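Local coordinates for long form salivary protein D7L1 (Anopheles stephensi, PDB 3NHI) that is a salivary protein that binds and sequesters host cysteinyl leukotrienes, and binds stable thromboxane A2 analogues, to aid mosquito blood feeding, at residues Asp72-Gln77 with Lys90-Tyr95; Arg176-Thr181 with Cys244-Arg249. All blocks are in the same frame, centred on the assembly; numbering follows the deposited sequence. Where two conformers were deposited one is given.

Contact 1 of 2, residues Asp72-Gln77 with Lys90-Tyr95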
loop_
_atom_site.group_PDB
_atom_site.type_symbol
_atom_site.label_atom_id
_atom_site.label_comp_id
_atom_site.label_asym_id
_atom_site.label_seq_id
_atom_site.Cartn_x
_atom_site.Cartn_y
_atom_site.Cartn_z
ATOM N N ASP A 72 2.434 -10.625 20.412
ATOM C CA ASP A 72 1.592 -11.775 20.115
ATOM C C ASP A 72 1.104 -11.820 18.672
ATOM O O ASP A 72 0.595 -12.843 18.212
ATOM C CB ASP A 72 0.413 -11.868 21.091
ATOM C CG ASP A 72 0.825 -12.296 22.503
ATOM O OD1 ASP A 72 2.020 -12.516 22.791
ATOM O OD2 ASP A 72 -0.085 -12.403 23.339
ATOM N N ARG A 73 1.284 -10.716 17.948
ATOM C CA ARG A 73 0.924 -10.687 16.531
ATOM C C ARG A 73 1.901 -11.471 15.677
ATOM O O ARG A 73 1.534 -11.939 14.601
ATOM C CB ARG A 73 0.797 -9.256 16.014
ATOM C CG ARG A 73 -0.389 -8.517 16.628
ATOM C CD ARG A 73 -0.478 -7.090 16.127
ATOM N NE ARG A 73 -1.603 -6.377 16.739
ATOM C CZ ARG A 73 -1.865 -5.089 16.545
ATOM N NH1 ARG A 73 -1.075 -4.343 15.792
ATOM N NH2 ARG A 73 -2.919 -4.528 17.116
ATOM N N ILE A 74 3.125 -11.653 16.165
ATOM C CA ILE A 74 4.148 -12.356 15.388
ATOM C C ILE A 74 3.761 -13.823 15.143
ATOM O O ILE A 74 3.802 -14.293 14.002
ATOM C CB ILE A 74 5.579 -12.155 15.994
ATOM C CG1 ILE A 74 6.183 -10.847 15.478
ATOM C CG2 ILE A 74 6.514 -13.323 15.654
ATOM C CD1 ILE A 74 5.348 -9.608 15.764
ATOM N N PRO A 75 3.338 -14.548 16.193
ATOM C CA PRO A 75 2.871 -15.909 15.915
ATOM C C PRO A 75 1.620 -15.962 15.027
ATOM O O PRO A 75 1.458 -16.921 14.278
ATOM C CB PRO A 75 2.585 -16.471 17.317
ATOM C CG PRO A 75 3.546 -15.727 18.192
ATOM C CD PRO A 75 3.517 -14.320 17.643
ATOM N N VAL A 76 0.755 -14.948 15.088
ATOM C CA VAL A 76 -0.424 -14.910 14.218
ATOM C C VAL A 76 0.011 -14.761 12.754
ATOM O O VAL A 76 -0.484 -15.468 11.869
ATOM C CB VAL A 76 -1.404 -13.788 14.633
ATOM C CG1 VAL A 76 -2.552 -13.662 13.643
ATOM C CG2 VAL A 76 -1.944 -14.028 16.047
ATOM N N GLN A 77 0.943 -13.840 12.506
ATOM C CA GLN A 77 1.493 -13.644 11.172
ATOM C C GLN A 77 2.120 -14.936 10.661
ATOM O O GLN A 77 1.895 -15.334 9.517
ATOM C CB GLN A 77 2.536 -12.523 11.188
ATOM C CG GLN A 77 3.135 -12.213 9.814
ATOM C CD GLN A 77 2.148 -11.578 8.835
ATOM O OE1 GLN A 77 1.140 -10.994 9.225
ATOM N NE2 GLN A 77 2.450 -11.685 7.551
ATOM N N LYS A 90 10.055 -22.636 16.739
ATOM C CA LYS A 90 11.002 -22.265 17.786
ATOM C C LYS A 90 11.526 -20.839 17.593
ATOM O O LYS A 90 11.565 -20.051 18.550
ATOM C CB LYS A 90 12.161 -23.270 17.844
ATOM C CG LYS A 90 13.222 -22.944 18.886
ATOM C CD LYS A 90 14.169 -24.116 19.108
ATOM C CE LYS A 90 15.195 -23.808 20.198
ATOM N NZ LYS A 90 16.215 -22.802 19.769
ATOM N N GLU A 91 11.912 -20.511 16.359
ATOM C CA GLU A 91 12.465 -19.192 16.036
ATOM C C GLU A 91 11.394 -18.109 16.150
ATOM O O GLU A 91 11.664 -17.003 16.615
ATOM C CB GLU A 91 13.094 -19.196 14.638
ATOM C CG GLU A 91 14.411 -19.954 14.569
ATOM C CD GLU A 91 14.913 -20.165 13.152
ATOM O OE1 GLU A 91 15.593 -21.191 12.912
ATOM O OE2 GLU A 91 14.628 -19.315 12.279
ATOM N N VAL A 92 10.180 -18.435 15.716
ATOM C CA VAL A 92 9.045 -17.522 15.826
ATOM C C VAL A 92 8.775 -17.133 17.288
ATOM O O VAL A 92 8.580 -15.953 17.596
ATOM C CB VAL A 92 7.789 -18.138 15.172
ATOM C CG1 VAL A 92 6.548 -17.286 15.439
ATOM C CG2 VAL A 92 8.002 -18.301 13.664
ATOM N N THR A 93 8.774 -18.122 18.179
ATOM C CA THR A 93 8.638 -17.875 19.613
ATOM C C THR A 93 9.762 -16.973 20.141
ATOM O O THR A 93 9.516 -16.061 20.937
ATOM C CB THR A 93 8.605 -19.219 20.354
ATOM O OG1 THR A 93 7.328 -19.820 20.120
ATOM C CG2 THR A 93 8.833 -19.057 21.863
ATOM N N GLU A 94 10.991 -17.229 19.690
ATOM C CA GLU A 94 12.129 -16.420 20.111
ATOM C C GLU A 94 11.981 -14.971 19.634
ATOM O O GLU A 94 12.295 -14.039 20.376
ATOM C CB GLU A 94 13.457 -17.043 19.640
ATOM C CG GLU A 94 13.829 -18.359 20.365
ATOM C CD GLU A 94 14.829 -19.241 19.610
ATOM O OE1 GLU A 94 15.127 -19.000 18.414
ATOM O OE2 GLU A 94 15.302 -20.221 20.222
ATOM N N TYR A 95 11.473 -14.784 18.415
ATOM C CA TYR A 95 11.221 -13.446 17.866
ATOM C C TYR A 95 10.145 -12.718 18.678
ATOM O O TYR A 95 10.332 -11.574 19.086
ATOM C CB TYR A 95 10.822 -13.602 16.398
ATOM C CG TYR A 95 10.618 -12.355 15.566
ATOM C CD1 TYR A 95 11.200 -11.125 15.886
ATOM C CD2 TYR A 95 9.846 -12.433 14.402
ATOM C CE1 TYR A 95 10.998 -10.010 15.060
ATOM C CE2 TYR A 95 9.642 -11.332 13.595
ATOM C CZ TYR A 95 10.208 -10.128 13.929
ATOM O OH TYR A 95 9.992 -9.058 13.090
#
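Ile74 CG2 and Tyr95 CG both stand opposite their own backbone N (Tyr95 chi1 -175°), which turns branch and ring toward each other between two consecutive helices. Helices 73-85 and 89-101 form an antiparallel helical hairpin in the all-helical, odorant-binding-like fold; the short segments run at 151° with axes 9.2 Å apart. Ile74 meets the tyrosine at about a right angle: CG2 touches the ring at CD2, 3.7 Å away, while CG1 stands 3.9 Å above the ring plane, displaced toward the CD2-CE2 rim. Ile74 CG2 also packs 4.0 Å from Val92 CG1. The backbones draw closest at Pro75 and Val92, whose CA atoms are 6.4 Å apart, and no hydrogen bond crosses between the segments. Helix 109-130 packs against Tyr95 through Val119, Leu126 and Ser127, and Tyr116 OH hydrogen-bonds to Tyr95 OH, fixing the far end of the ring. The Tyr95 side chain also comes within about 4 Å (nearest atoms) of the bound hydroxyeicosatetraenoic acid, which places this part of the hairpin beside the bound lipid. Val92 CG1 rests 4.0 Å from Pro75 CA.

Contact 2 of 2, residues Arg176-Thr181 with Cys244-Arg249; sequences RRYKLT and CLVNSR. With SO4 (sulfate ion), chain D.
Val246 meets the Tyr178 ring at a slant, CG2 of the valine 3.8 Å from CD1 of the tyrosine; on the CD2 side, sulfate O2 lies at the ring edge, in its plane. The Arg176 guanidinium presents its edge to the same tyrosine: CE1 lies in its plane, and NH1 donates an almost straight bond to Tyr178 OH (3.0 Å, 172°). That hydroxyl also hydrogen-bonds to Asp259, which with Glu262 forms salt bridges to Arg176, so the far end of the ring is anchored on helix 251-266. Sulfate O4 sits at the edge of the Arg177 guanidinium, held by NH2 at 2.7 Å, with weak bonds from NE to both O2 and O4. The arginine chain bends at chi3 (73°), which brings NE and NH2 to one side of the anion. Tyr178 N adds a bond to O2 at 2.8 Å, and Lys255 NZ is a further hydrogen-bonding partner; the ion probably comes from the crystallisation liquor. Farther along the loop, Leu180 CD1 reaches Val246 CG1 at 3.9 Å and meets Asn247 from the opposite direction, lying 3.5 Å from both OD1 and ND2 of the amide. At the helix end, Leu245 O accepts Ser248 OG (2.7 Å) and Ser248 N from the same face of its plane, and Ser248 OG also caps Leu250 N. A long loop thus packs on the C-terminal end of helix 238-246, just before the Ser-capped turn into helix 251-266, in the disulfide-braced (Cys233-Cys244) helical domain of the PBP/GOBP family.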
loop_
_atom_site.group_PDB
_atom_site.type_symbol
_atom_site.label_atom_id
_atom_site.label_comp_id
_atom_site.label_asym_id
_atom_site.label_seq_id
_atom_site.Cartn_x
_atom_site.Cartn_y
_atom_site.Cartn_z
ATOM N N ARG A 176 -11.185 1.040 -19.518
ATOM C CA ARG A 176 -11.909 1.735 -18.459
ATOM C C ARG A 176 -12.225 3.170 -18.855
ATOM O O ARG A 176 -11.379 3.877 -19.387
ATOM C CB ARG A 176 -11.088 1.713 -17.169
ATOM C CG ARG A 176 -11.731 2.440 -15.997
ATOM C CD ARG A 176 -10.941 2.235 -14.711
ATOM N NE ARG A 176 -9.579 2.780 -14.752
ATOM C CZ ARG A 176 -9.274 4.060 -14.546
ATOM N NH1 ARG A 176 -10.233 4.956 -14.312
ATOM N NH2 ARG A 176 -8.006 4.451 -14.594
ATOM N N ARG A 177 -13.451 3.598 -18.585
ATOM C CA ARG A 177 -13.818 4.995 -18.780
ATOM C C ARG A 177 -14.557 5.500 -17.538
ATOM O O ARG A 177 -14.725 4.764 -16.557
ATOM C CB ARG A 177 -14.626 5.183 -20.078
ATOM C CG ARG A 177 -13.831 4.843 -21.341
ATOM C CD ARG A 177 -14.487 5.321 -22.613
ATOM N NE ARG A 177 -14.397 6.771 -22.782
ATOM C CZ ARG A 177 -14.798 7.422 -23.873
ATOM N NH1 ARG A 177 -15.317 6.757 -24.901
ATOM N NH2 ARG A 177 -14.683 8.740 -23.937
ATOM N N TYR A 178 -14.995 6.750 -17.583
ATOM C CA TYR A 178 -15.593 7.387 -16.417
ATOM C C TYR A 178 -17.113 7.477 -16.501
ATOM O O TYR A 178 -17.734 8.276 -15.798
ATOM C CB TYR A 178 -14.919 8.743 -16.158
ATOM C CG TYR A 178 -13.533 8.556 -15.592
ATOM C CD1 TYR A 178 -13.332 8.494 -14.221
ATOM C CD2 TYR A 178 -12.430 8.379 -16.432
ATOM C CE1 TYR A 178 -12.064 8.289 -13.689
ATOM C CE2 TYR A 178 -11.154 8.172 -15.909
ATOM C CZ TYR A 178 -10.983 8.129 -14.534
ATOM O OH TYR A 178 -9.739 7.922 -13.979
ATOM N N LYS A 179 -17.705 6.621 -17.329
ATOM C CA LYS A 179 -19.159 6.582 -17.468
ATOM C C LYS A 179 -19.781 6.140 -16.149
ATOM O O LYS A 179 -19.399 5.110 -15.582
ATOM C CB LYS A 179 -19.552 5.623 -18.582
ATOM C CG LYS A 179 -21.054 5.534 -18.841
ATOM C CD LYS A 179 -21.402 4.414 -19.819
ATOM C CE LYS A 179 -20.873 4.699 -21.217
ATOM N NZ LYS A 179 -21.654 5.773 -21.886
ATOM N N LEU A 180 -20.719 6.940 -15.651
ATOM C CA LEU A 180 -21.382 6.647 -14.385
ATOM C C LEU A 180 -22.725 5.964 -14.631
ATOM O O LEU A 180 -23.674 6.592 -15.105
ATOM C CB LEU A 180 -21.550 7.923 -13.559
ATOM C CG LEU A 180 -20.250 8.699 -13.282
ATOM C CD1 LEU A 180 -20.568 10.024 -12.591
ATOM C CD2 LEU A 180 -19.250 7.861 -12.477
ATOM N N THR A 181 -22.791 4.675 -14.314
ATOM C CA THR A 181 -23.988 3.871 -14.576
ATOM C C THR A 181 -24.789 3.541 -13.323
ATOM O O THR A 181 -25.939 3.116 -13.410
ATOM C CB THR A 181 -23.611 2.540 -15.216
ATOM O OG1 THR A 181 -22.744 1.831 -14.314
ATOM C CG2 THR A 181 -22.911 2.767 -16.556
ATOM N N CYS A 244 -19.101 11.999 -6.894
ATOM C CA CYS A 244 -18.911 13.406 -6.535
ATOM C C CYS A 244 -17.689 14.022 -7.216
ATOM O O CYS A 244 -17.755 15.146 -7.706
ATOM C CB CYS A 244 -18.826 13.588 -5.024
ATOM S SG CYS A 244 -20.429 13.330 -4.249
ATOM N N LEU A 245 -16.580 13.279 -7.257
ATOM C CA LEU A 245 -15.353 13.773 -7.878
ATOM C C LEU A 245 -15.510 13.893 -9.386
ATOM O O LEU A 245 -15.157 14.924 -9.977
ATOM C CB LEU A 245 -14.177 12.854 -7.532
ATOM C CG LEU A 245 -13.742 12.917 -6.065
ATOM C CD1 LEU A 245 -12.988 11.651 -5.685
ATOM C CD2 LEU A 245 -12.920 14.163 -5.763
ATOM N N VAL A 246 -16.082 12.863 -10.000
ATOM C CA VAL A 246 -16.210 12.829 -11.456
ATOM C C VAL A 246 -17.140 13.937 -11.947
ATOM O O VAL A 246 -16.855 14.581 -12.961
ATOM C CB VAL A 246 -16.676 11.440 -11.948
ATOM C CG1 VAL A 246 -17.099 11.495 -13.427
ATOM C CG2 VAL A 246 -15.561 10.407 -11.747
ATOM N N ASN A 247 -18.213 14.203 -11.208
ATOM C CA ASN A 247 -19.193 15.192 -11.651
ATOM C C ASN A 247 -18.912 16.630 -11.213
ATOM O O ASN A 247 -19.701 17.535 -11.496
ATOM C CB ASN A 247 -20.605 14.756 -11.273
ATOM C CG ASN A 247 -21.152 13.692 -12.212
ATOM O OD1 ASN A 247 -20.613 13.472 -13.298
ATOM N ND2 ASN A 247 -22.231 13.041 -11.808
ATOM N N SER A 248 -17.761 16.837 -10.590
ATOM C CA SER A 248 -17.344 18.144 -10.084
ATOM C C SER A 248 -16.468 18.910 -11.073
ATOM O O SER A 248 -16.053 18.373 -12.102
ATOM C CB SER A 248 -16.546 17.955 -8.795
ATOM O OG SER A 248 -15.237 17.489 -9.096
ATOM N N ARG A 249 -16.146 20.153 -10.721
ATOM C CA ARG A 249 -15.226 20.978 -11.501
ATOM C C ARG A 249 -13.814 20.351 -11.535
ATOM O O ARG A 249 -12.980 20.726 -12.367
ATOM C CB ARG A 249 -15.176 22.391 -10.913
ATOM C CG ARG A 249 -15.202 23.520 -11.931
ATOM C CD ARG A 249 -16.594 24.147 -12.056
ATOM N NE ARG A 249 -16.913 25.028 -10.928
ATOM C CZ ARG A 249 -17.777 24.742 -9.955
ATOM N NH1 ARG A 249 -18.442 23.590 -9.953
ATOM N NH2 ARG A 249 -17.981 25.621 -8.975
HETATM S S SO4 D . -14.084 9.605 -20.094
HETATM O O1 SO4 D . -15.226 10.212 -19.419
HETATM O O2 SO4 D . -14.055 8.177 -19.813
HETATM O O3 SO4 D . -12.848 10.220 -19.616
HETATM O O4 SO4 D . -14.209 9.819 -21.533
#

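In the fold
The contacts stand on opposite sides of the chain's centre, about 46 Å apart between centres and about 29 Å between nearest atoms, and share no helix. Contact 1 is the more buried: it joins two neighbouring helices across a short connection, is made almost wholly by apolar side-chain groups, and borders the lipid pocket. Contact 2 joins a loop to a helix end 63 residues later in the chain, is only partly buried, and lies away from the known ligand-binding residues. Each buries a similar area (182 and 183 Å²), and neither has a hydrogen bond between its segments, yet contact 2 is edged by arginines, acidic partners and a sulfate, whereas in contact 1 an isoleucine, a valine, a proline and a tyrosine ring pack between two helices.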